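Local coordinates for transcriptional regulator, SorC family (PDB 2O0M), which probably regulates transcription as a SorC-family protein, consistent with binding DNA and a carbohydrate, at residues Leu139-Asn144 against Leu164-Arg169; Asn296-Pro301 against Asn322-Thr327. All coordinates share one frame; numbering follows the deposited sequence.

How the contacts relate
Both contacts lie in the putative sugar-binding domain and meet the same mixed sheet. Their centres are 22 Å apart, the nearest atoms about 7 Å, and they do not touch. Contact 1 closes along the chain before contact 2 opens. Contact 1 joins the start of strand 142-148 to the loop that leads into its parallel neighbour, strand 169-175. Contact 2 joins the loops that lead into strands 302-306 and 328-332, also parallel neighbours. Strand 238-245 pairs with both 142-148 and 302-306 and so links the two pairs. Each contact thus lies where two adjacent parallel strands begin, on a sheet consistent with a Rossmann-like fold.

Contact 1 of 2, residues Leu139-Asn144 against Leu164-Arg169; sequences LPNGEN and LETEKR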
ATOM      1  N   LEU A 139      14.742   0.499  -8.144  1.00 15.36           N
ATOM      2  CA  LEU A 139      14.394  -0.515  -9.144  1.00 15.28           C
ATOM      3  C   LEU A 139      15.538  -0.745 -10.147  1.00 15.38           C
ATOM      4  O   LEU A 139      15.975   0.189 -10.825  1.00 15.44           O
ATOM      5  CB  LEU A 139      13.112  -0.132  -9.884  1.00 14.84           C
ATOM      6  CG  LEU A 139      11.838  -0.064  -9.033  1.00 13.43           C
ATOM      7  CD1 LEU A 139      10.708   0.375  -9.933  1.00 14.45           C
ATOM      8  CD2 LEU A 139      11.515  -1.402  -8.372  1.00 15.12           C
ATOM      9  N   PRO A 140      16.037  -1.986 -10.223  1.00 15.64           N
ATOM     10  CA  PRO A 140      17.090  -2.284 -11.195  1.00 16.02           C
ATOM     11  C   PRO A 140      16.615  -2.382 -12.632  1.00 16.53           C
ATOM     12  O   PRO A 140      15.417  -2.450 -12.907  1.00 16.03           O
ATOM     13  CB  PRO A 140      17.591  -3.670 -10.764  1.00 16.10           C
ATOM     14  CG  PRO A 140      16.993  -3.939  -9.465  1.00 16.59           C
ATOM     15  CD  PRO A 140      15.721  -3.169  -9.407  1.00 16.03           C
ATOM     16  N   ASN A 141      17.575  -2.427 -13.552  1.00 16.55           N
ATOM     17  CA  ASN A 141      17.268  -2.755 -14.935  1.00 17.54           C
ATOM     18  C   ASN A 141      16.700  -4.152 -15.028  1.00 17.67           C
ATOM     19  O   ASN A 141      16.883  -4.960 -14.126  1.00 17.96           O
ATOM     20  CB  ASN A 141      18.525  -2.662 -15.810  1.00 17.75           C
ATOM     21  CG  ASN A 141      18.913  -1.241 -16.111  1.00 18.92           C
ATOM     22  OD1 ASN A 141      18.087  -0.329 -16.040  1.00 20.59           O
ATOM     23  ND2 ASN A 141      20.173  -1.040 -16.474  1.00 20.84           N
ATOM     24  N   GLY A 142      16.032  -4.431 -16.139  1.00 17.90           N
ATOM     25  CA  GLY A 142      15.346  -5.697 -16.338  1.00 17.95           C
ATOM     26  C   GLY A 142      13.846  -5.528 -16.195  1.00 17.95           C
ATOM     27  O   GLY A 142      13.314  -4.436 -16.414  1.00 18.68           O
ATOM     28  N   GLU A 143      13.171  -6.612 -15.833  1.00 17.76           N
ATOM     29  CA  GLU A 143      11.715  -6.623 -15.729  1.00 17.46           C
ATOM     30  C   GLU A 143      11.308  -6.603 -14.259  1.00 16.87           C
ATOM     31  O   GLU A 143      11.533  -7.571 -13.532  1.00 17.12           O
ATOM     32  CB  GLU A 143      11.124  -7.862 -16.404  1.00 18.34           C
ATOM     33  CG  GLU A 143      11.579  -8.076 -17.846  1.00 21.52           C
ATOM     34  CD  GLU A 143      11.097  -7.009 -18.790  1.00 25.72           C
ATOM     35  OE1 GLU A 143       9.897  -6.659 -18.729  1.00 28.77           O
ATOM     36  OE2 GLU A 143      11.918  -6.535 -19.614  1.00 29.10           O
ATOM     37  N   ASN A 144      10.719  -5.493 -13.830  1.00 14.85           N
ATOM     38  CA  ASN A 144      10.235  -5.356 -12.459  1.00 14.13           C
ATOM     39  C   ASN A 144       8.726  -5.474 -12.413  1.00 12.69           C
ATOM     40  O   ASN A 144       8.045  -5.015 -13.327  1.00 12.72           O
ATOM     41  CB  ASN A 144      10.634  -3.992 -11.907  1.00 12.85           C
ATOM     42  CG  ASN A 144      12.126  -3.752 -11.972  1.00 13.80           C
ATOM     43  OD1 ASN A 144      12.602  -2.779 -12.590  1.00 15.25           O
ATOM     44  ND2 ASN A 144      12.877  -4.637 -11.348  1.00 12.84           N
ATOM     45  N   LEU A 164       9.698   6.400 -15.060  1.00 15.12           N
ATOM     46  CA  LEU A 164      10.620   5.357 -14.585  1.00 15.20           C
ATOM     47  C   LEU A 164      11.079   4.413 -15.689  1.00 15.62           C
ATOM     48  O   LEU A 164      12.081   3.730 -15.522  1.00 15.26           O
ATOM     49  CB  LEU A 164       9.983   4.506 -13.474  1.00 15.33           C
ATOM     50  CG  LEU A 164       9.627   5.275 -12.206  1.00 15.30           C
ATOM     51  CD1 LEU A 164       8.821   4.406 -11.228  1.00 14.70           C
ATOM     52  CD2 LEU A 164      10.865   5.823 -11.520  1.00 15.93           C
ATOM     53  N   GLU A 165      10.347   4.361 -16.797  1.00 15.64           N
ATOM     54  CA  GLU A 165      10.618   3.394 -17.847  1.00 16.68           C
ATOM     55  C   GLU A 165      11.835   3.849 -18.645  1.00 17.29           C
ATOM     56  O   GLU A 165      11.988   5.036 -18.926  1.00 18.05           O
ATOM     57  CB  GLU A 165       9.400   3.265 -18.767  1.00 16.28           C
ATOM     58  CG  GLU A 165       9.388   2.006 -19.604  1.00 16.34           C
ATOM     59  CD  GLU A 165       8.848   0.783 -18.889  1.00 16.18           C
ATOM     60  OE1 GLU A 165       8.721  -0.261 -19.574  1.00 16.10           O
ATOM     61  OE2 GLU A 165       8.565   0.843 -17.666  1.00 15.02           O
ATOM     62  N   THR A 166      12.701   2.899 -18.994  1.00 18.51           N
ATOM     63  CA  THR A 166      13.851   3.176 -19.859  1.00 19.28           C
ATOM     64  C   THR A 166      14.007   2.043 -20.857  1.00 20.34           C
ATOM     65  O   THR A 166      13.252   1.070 -20.835  1.00 19.54           O
ATOM     66  CB  THR A 166      15.173   3.306 -19.056  1.00 19.38           C
ATOM     67  OG1 THR A 166      15.506   2.048 -18.463  1.00 20.47           O
ATOM     68  CG2 THR A 166      15.071   4.366 -17.973  1.00 19.48           C
ATOM     69  N   GLU A 167      15.004   2.167 -21.735  1.00 21.47           N
ATOM     70  CA  GLU A 167      15.326   1.099 -22.677  1.00 22.95           C
ATOM     71  C   GLU A 167      15.563  -0.217 -21.954  1.00 22.32           C
ATOM     72  O   GLU A 167      15.126  -1.273 -22.416  1.00 22.10           O
ATOM     73  CB  GLU A 167      16.592   1.438 -23.471  1.00 23.34           C
ATOM     74  CG  GLU A 167      16.476   2.617 -24.409  1.00 26.70           C
ATOM     75  CD  GLU A 167      17.843   3.136 -24.833  1.00 27.05           C
ATOM     76  OE1 GLU A 167      18.522   2.449 -25.633  1.00 32.76           O
ATOM     77  OE2 GLU A 167      18.245   4.228 -24.359  1.00 32.20           O
ATOM     78  N   LYS A 168      16.263  -0.137 -20.823  1.00 21.92           N
ATOM     79  CA  LYS A 168      16.708  -1.314 -20.077  1.00 21.54           C
ATOM     80  C   LYS A 168      15.863  -1.669 -18.853  1.00 20.28           C
ATOM     81  O   LYS A 168      15.976  -2.782 -18.351  1.00 20.19           O
ATOM     82  CB  LYS A 168      18.151  -1.115 -19.617  1.00 22.03           C
ATOM     83  CG  LYS A 168      19.147  -0.979 -20.765  1.00 22.97           C
ATOM     84  CD  LYS A 168      20.576  -1.003 -20.251  1.00 24.08           C
ATOM     85  CE  LYS A 168      21.570  -0.895 -21.399  1.00 25.44           C
ATOM     86  NZ  LYS A 168      21.438  -2.031 -22.367  1.00 28.06           N
ATOM     87  N   ARG A 169      15.042  -0.731 -18.371  1.00 18.85           N
ATOM     88  CA  ARG A 169      14.182  -0.988 -17.205  1.00 18.31           C
ATOM     89  C   ARG A 169      12.708  -0.938 -17.586  1.00 17.48           C
ATOM     90  O   ARG A 169      12.199   0.116 -17.993  1.00 17.05           O
ATOM     91  CB  ARG A 169      14.444   0.010 -16.073  1.00 17.85           C
ATOM     92  CG  ARG A 169      13.665  -0.363 -14.787  1.00 17.75           C
ATOM     93  CD  ARG A 169      14.086   0.480 -13.611  1.00 16.86           C
ATOM     94  NE  ARG A 169      13.808   1.897 -13.839  1.00 15.08           N
ATOM     95  CZ  ARG A 169      14.299   2.890 -13.108  1.00 13.97           C
ATOM     96  NH1 ARG A 169      15.110   2.631 -12.090  1.00 14.08           N
ATOM     97  NH2 ARG A 169      14.007   4.152 -13.399  1.00 16.38           N
TER
HETATM   98  O   HOH W   1      17.684   1.942 -16.990  1.00 29.02           O
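R169 reaches L139 with its guanidinium and holds the carbonyl that follows helix 122-138. NH1 of R169 donates to O of L139 at 2.9 Å, and this oxygen lies in the guanidinium plane. The aliphatic part of R169 passes close to the backbone of 139-140: CD of R169 is 3.3 Å from O of P140 and 3.9 Å from CB of L139. With CG of R169 anti to its own backbone N (chi1 -173°), CG also comes 3.3 Å from O of P140.

N141 lies across K168, its CG 3.6 Å from CB of K168. Next to them the backbones pair as parallel strands begin: N of G142 donates to O of K168 at 2.8 Å, nearly straight at 170°. At the backbone angles of G142 a beta carbon would collide with the carbonyl oxygen of N141, which calls for glycine.

Further bonds from its own segment and from helix 122-138 position the arginine. O of L164 takes NE and NH2 of R169 side-on, both bonds in the guanidinium plane. N136 OD1 binds NH2 as well. OG1 of T166 accepts from N of R169 in an ST motif. A water bridges this OG1 to OD1 of N141.

The buried guanidinium is therefore met at its edge by neutral oxygens. Their dipoles would favour its positive charge. One side chain ties the helix exit, the strand start and the incoming loop together.

Contact 2 of 2, residues Asn296-Pro301 against Asn322-Thr327; sequences NLQEIP and NAPKQT
The backbones of Q298 and P324 come within 5.2 Å, CA to CA, where N296-Q298, with helical backbone angles, meets the type I beta turn P324-T327. Q326 spans the gap with its amide. Its CG sits between the backbone N and the carbonyl carbon (chi1 69°), and the chain bends again at chi2. NE2 of Q326 donates twice. The bond to O of I300 is 2.8 Å and fairly straight at 165°, with that oxygen in the amide plane. The bond to O of Q298 is 2.9 Å, and here the donor stands well above the carbonyl plane. CG of Q326 also rests 3.7 Å from O of P301.

P324 packs its ring on the other segment. Its CG touches CB of L297 at 3.8 Å and OE1 of Q298 at 3.7 Å. The side chain of Q298 folds back at chi2 (-70°) and crosses the proline at about a right angle. Y319 of helix 313-320 touches both L297 and P324, and V239 of strand 238-245 lies against L297 and I300.

The turn is closed by T327, whose N and OG1 both donate to O of P324. A water lies between O of P301 and O of Q326, within hydrogen-bonding distance of both.

One amide nitrogen thus spends both its N-H groups on carbonyls of the opposite loop. Two bonds in different directions should fix the rotation of the Q326 amide. They hold together the loops entering strands 302-306 and 328-332, with the apolar L297-P324 contact beside them.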
ATOM      1  N   ASN A 296       4.919 -13.027   3.044  1.00 20.97           N
ATOM      2  CA  ASN A 296       5.827 -12.995   1.902  1.00 20.58           C
ATOM      3  C   ASN A 296       6.406 -11.613   1.627  1.00 19.45           C
ATOM      4  O   ASN A 296       7.327 -11.485   0.826  1.00 18.67           O
ATOM      5  CB  ASN A 296       5.142 -13.540   0.656  1.00 21.45           C
ATOM      6  CG  ASN A 296       4.868 -15.044   0.742  1.00 23.09           C
ATOM      7  OD1 ASN A 296       5.564 -15.789   1.440  1.00 26.65           O
ATOM      8  ND2 ASN A 296       3.853 -15.487   0.024  1.00 24.55           N
ATOM      9  N   LEU A 297       5.882 -10.581   2.287  1.00 18.39           N
ATOM     10  CA  LEU A 297       6.479  -9.246   2.150  1.00 18.67           C
ATOM     11  C   LEU A 297       7.940  -9.243   2.554  1.00 17.82           C
ATOM     12  O   LEU A 297       8.732  -8.516   1.965  1.00 16.74           O
ATOM     13  CB  LEU A 297       5.758  -8.211   3.010  1.00 19.13           C
ATOM     14  CG  LEU A 297       4.461  -7.610   2.517  1.00 22.31           C
ATOM     15  CD1 LEU A 297       4.062  -6.521   3.499  1.00 22.99           C
ATOM     16  CD2 LEU A 297       4.624  -7.031   1.114  1.00 23.10           C
ATOM     17  N   GLN A 298       8.275 -10.060   3.557  1.00 18.01           N
ATOM     18  CA  GLN A 298       9.635 -10.140   4.130  1.00 18.73           C
ATOM     19  C   GLN A 298      10.699 -10.433   3.072  1.00 18.16           C
ATOM     20  O   GLN A 298      11.831  -9.957   3.173  1.00 17.54           O
ATOM     21  CB  GLN A 298       9.691 -11.229   5.216  1.00 19.78           C
ATOM     22  CG  GLN A 298       8.607 -11.117   6.309  1.00 23.21           C
ATOM     23  CD  GLN A 298       8.798  -9.919   7.236  1.00 28.08           C
ATOM     24  OE1 GLN A 298       7.835  -9.215   7.579  1.00 33.24           O
ATOM     25  NE2 GLN A 298      10.045  -9.687   7.657  1.00 30.80           N
ATOM     26  N   GLU A 299      10.330 -11.189   2.040  1.00 17.32           N
ATOM     27  CA  GLU A 299      11.281 -11.570   1.001  1.00 17.74           C
ATOM     28  C   GLU A 299      11.324 -10.614  -0.195  1.00 16.68           C
ATOM     29  O   GLU A 299      12.142 -10.804  -1.090  1.00 17.22           O
ATOM     30  CB  GLU A 299      10.997 -13.004   0.527  1.00 19.38           C
ATOM     31  CG  GLU A 299      11.873 -14.085   1.195  1.00 23.56           C
ATOM     32  CD  GLU A 299      11.906 -14.014   2.714  1.00 29.13           C
ATOM     33  OE1 GLU A 299      10.870 -14.306   3.357  1.00 32.91           O
ATOM     34  OE2 GLU A 299      12.985 -13.691   3.265  1.00 34.62           O
ATOM     35  N   ILE A 300      10.465  -9.593  -0.219  1.00 15.17           N
ATOM     36  CA  ILE A 300      10.419  -8.668  -1.356  1.00 14.55           C
ATOM     37  C   ILE A 300      11.450  -7.570  -1.105  1.00 12.98           C
ATOM     38  O   ILE A 300      11.418  -6.939  -0.062  1.00 12.28           O
ATOM     39  CB  ILE A 300       9.003  -8.072  -1.532  1.00 14.21           C
ATOM     40  CG1 ILE A 300       8.021  -9.195  -1.889  1.00 15.87           C
ATOM     41  CG2 ILE A 300       8.985  -7.010  -2.605  1.00 15.10           C
ATOM     42  CD1 ILE A 300       6.603  -8.771  -1.946  1.00 15.67           C
ATOM     43  N   PRO A 301      12.397  -7.361  -2.047  1.00 12.09           N
ATOM     44  CA  PRO A 301      13.486  -6.407  -1.782  1.00 12.19           C
ATOM     45  C   PRO A 301      13.045  -4.974  -1.551  1.00 11.29           C
ATOM     46  O   PRO A 301      13.595  -4.303  -0.686  1.00 12.27           O
ATOM     47  CB  PRO A 301      14.385  -6.506  -3.029  1.00 11.90           C
ATOM     48  CG  PRO A 301      13.654  -7.289  -4.017  1.00 13.23           C
ATOM     49  CD  PRO A 301      12.544  -8.038  -3.344  1.00 12.20           C
ATOM     50  N   ASN A 322       5.447  -4.530  12.999  1.00 23.65           N
ATOM     51  CA  ASN A 322       5.818  -5.794  12.361  1.00 23.83           C
ATOM     52  C   ASN A 322       6.099  -5.700  10.851  1.00 23.03           C
ATOM     53  O   ASN A 322       6.161  -6.727  10.181  1.00 23.90           O
ATOM     54  CB  ASN A 322       4.732  -6.851  12.631  1.00 25.12           C
ATOM     55  CG  ASN A 322       3.476  -6.691  11.737  1.00 27.85           C
ATOM     56  OD1 ASN A 322       3.314  -5.711  10.980  1.00 30.53           O
ATOM     57  ND2 ASN A 322       2.575  -7.672  11.838  1.00 30.04           N
ATOM     58  N   ALA A 323       6.259  -4.486  10.316  1.00 21.16           N
ATOM     59  CA  ALA A 323       6.614  -4.290   8.909  1.00 19.67           C
ATOM     60  C   ALA A 323       8.008  -4.871   8.633  1.00 18.28           C
ATOM     61  O   ALA A 323       8.838  -4.914   9.543  1.00 15.67           O
ATOM     62  CB  ALA A 323       6.598  -2.822   8.548  1.00 19.70           C
ATOM     63  N   PRO A 324       8.271  -5.306   7.378  1.00 17.25           N
ATOM     64  CA  PRO A 324       9.595  -5.830   7.050  1.00 17.18           C
ATOM     65  C   PRO A 324      10.648  -4.776   7.323  1.00 16.15           C
ATOM     66  O   PRO A 324      10.413  -3.599   7.064  1.00 15.18           O
ATOM     67  CB  PRO A 324       9.514  -6.092   5.546  1.00 17.11           C
ATOM     68  CG  PRO A 324       8.072  -6.315   5.304  1.00 17.66           C
ATOM     69  CD  PRO A 324       7.377  -5.358   6.206  1.00 18.09           C
ATOM     70  N   LYS A 325      11.797  -5.191   7.839  1.00 15.70           N
ATOM     71  CA  LYS A 325      12.800  -4.221   8.255  1.00 15.28           C
ATOM     72  C   LYS A 325      13.385  -3.433   7.095  1.00 15.07           C
ATOM     73  O   LYS A 325      13.913  -2.344   7.294  1.00 15.38           O
ATOM     74  CB  LYS A 325      13.900  -4.894   9.093  1.00 16.06           C
ATOM     75  CG  LYS A 325      13.405  -5.454  10.422  1.00 17.63           C
ATOM     76  CD  LYS A 325      12.405  -4.525  11.102  1.00 20.24           C
ATOM     77  CE  LYS A 325      12.259  -4.790  12.550  1.00 21.53           C
ATOM     78  NZ  LYS A 325      11.470  -3.702  13.167  1.00 22.42           N
ATOM     79  N   GLN A 326      13.265  -3.958   5.880  1.00 14.40           N
ATOM     80  CA  GLN A 326      13.751  -3.248   4.692  1.00 14.03           C
ATOM     81  C   GLN A 326      12.803  -2.141   4.214  1.00 13.69           C
ATOM     82  O   GLN A 326      13.130  -1.437   3.264  1.00 13.33           O
ATOM     83  CB  GLN A 326      14.020  -4.209   3.530  1.00 14.52           C
ATOM     84  CG  GLN A 326      12.780  -4.853   2.895  1.00 14.67           C
ATOM     85  CD  GLN A 326      12.419  -6.184   3.513  1.00 16.00           C
ATOM     86  OE1 GLN A 326      12.640  -6.402   4.705  1.00 17.37           O
ATOM     87  NE2 GLN A 326      11.862  -7.091   2.707  1.00 13.99           N
ATOM     88  N   THR A 327      11.652  -2.002   4.867  1.00 13.43           N
ATOM     89  CA  THR A 327      10.627  -1.018   4.473  1.00 13.65           C
ATOM     90  C   THR A 327      11.211   0.407   4.424  1.00 13.70           C
ATOM     91  O   THR A 327      11.978   0.803   5.301  1.00 14.58           O
ATOM     92  CB  THR A 327       9.405  -1.048   5.431  1.00 13.76           C
ATOM     93  OG1 THR A 327       8.777  -2.342   5.380  1.00 12.77           O
ATOM     94  CG2 THR A 327       8.362   0.008   5.062  1.00 14.22           C
TER
HETATM   95  O   HOH W   2      11.806  -7.997   8.501  1.00 24.02           O
HETATM   96  O   HOH W   3      12.677  -1.908   0.619  1.00 17.85           O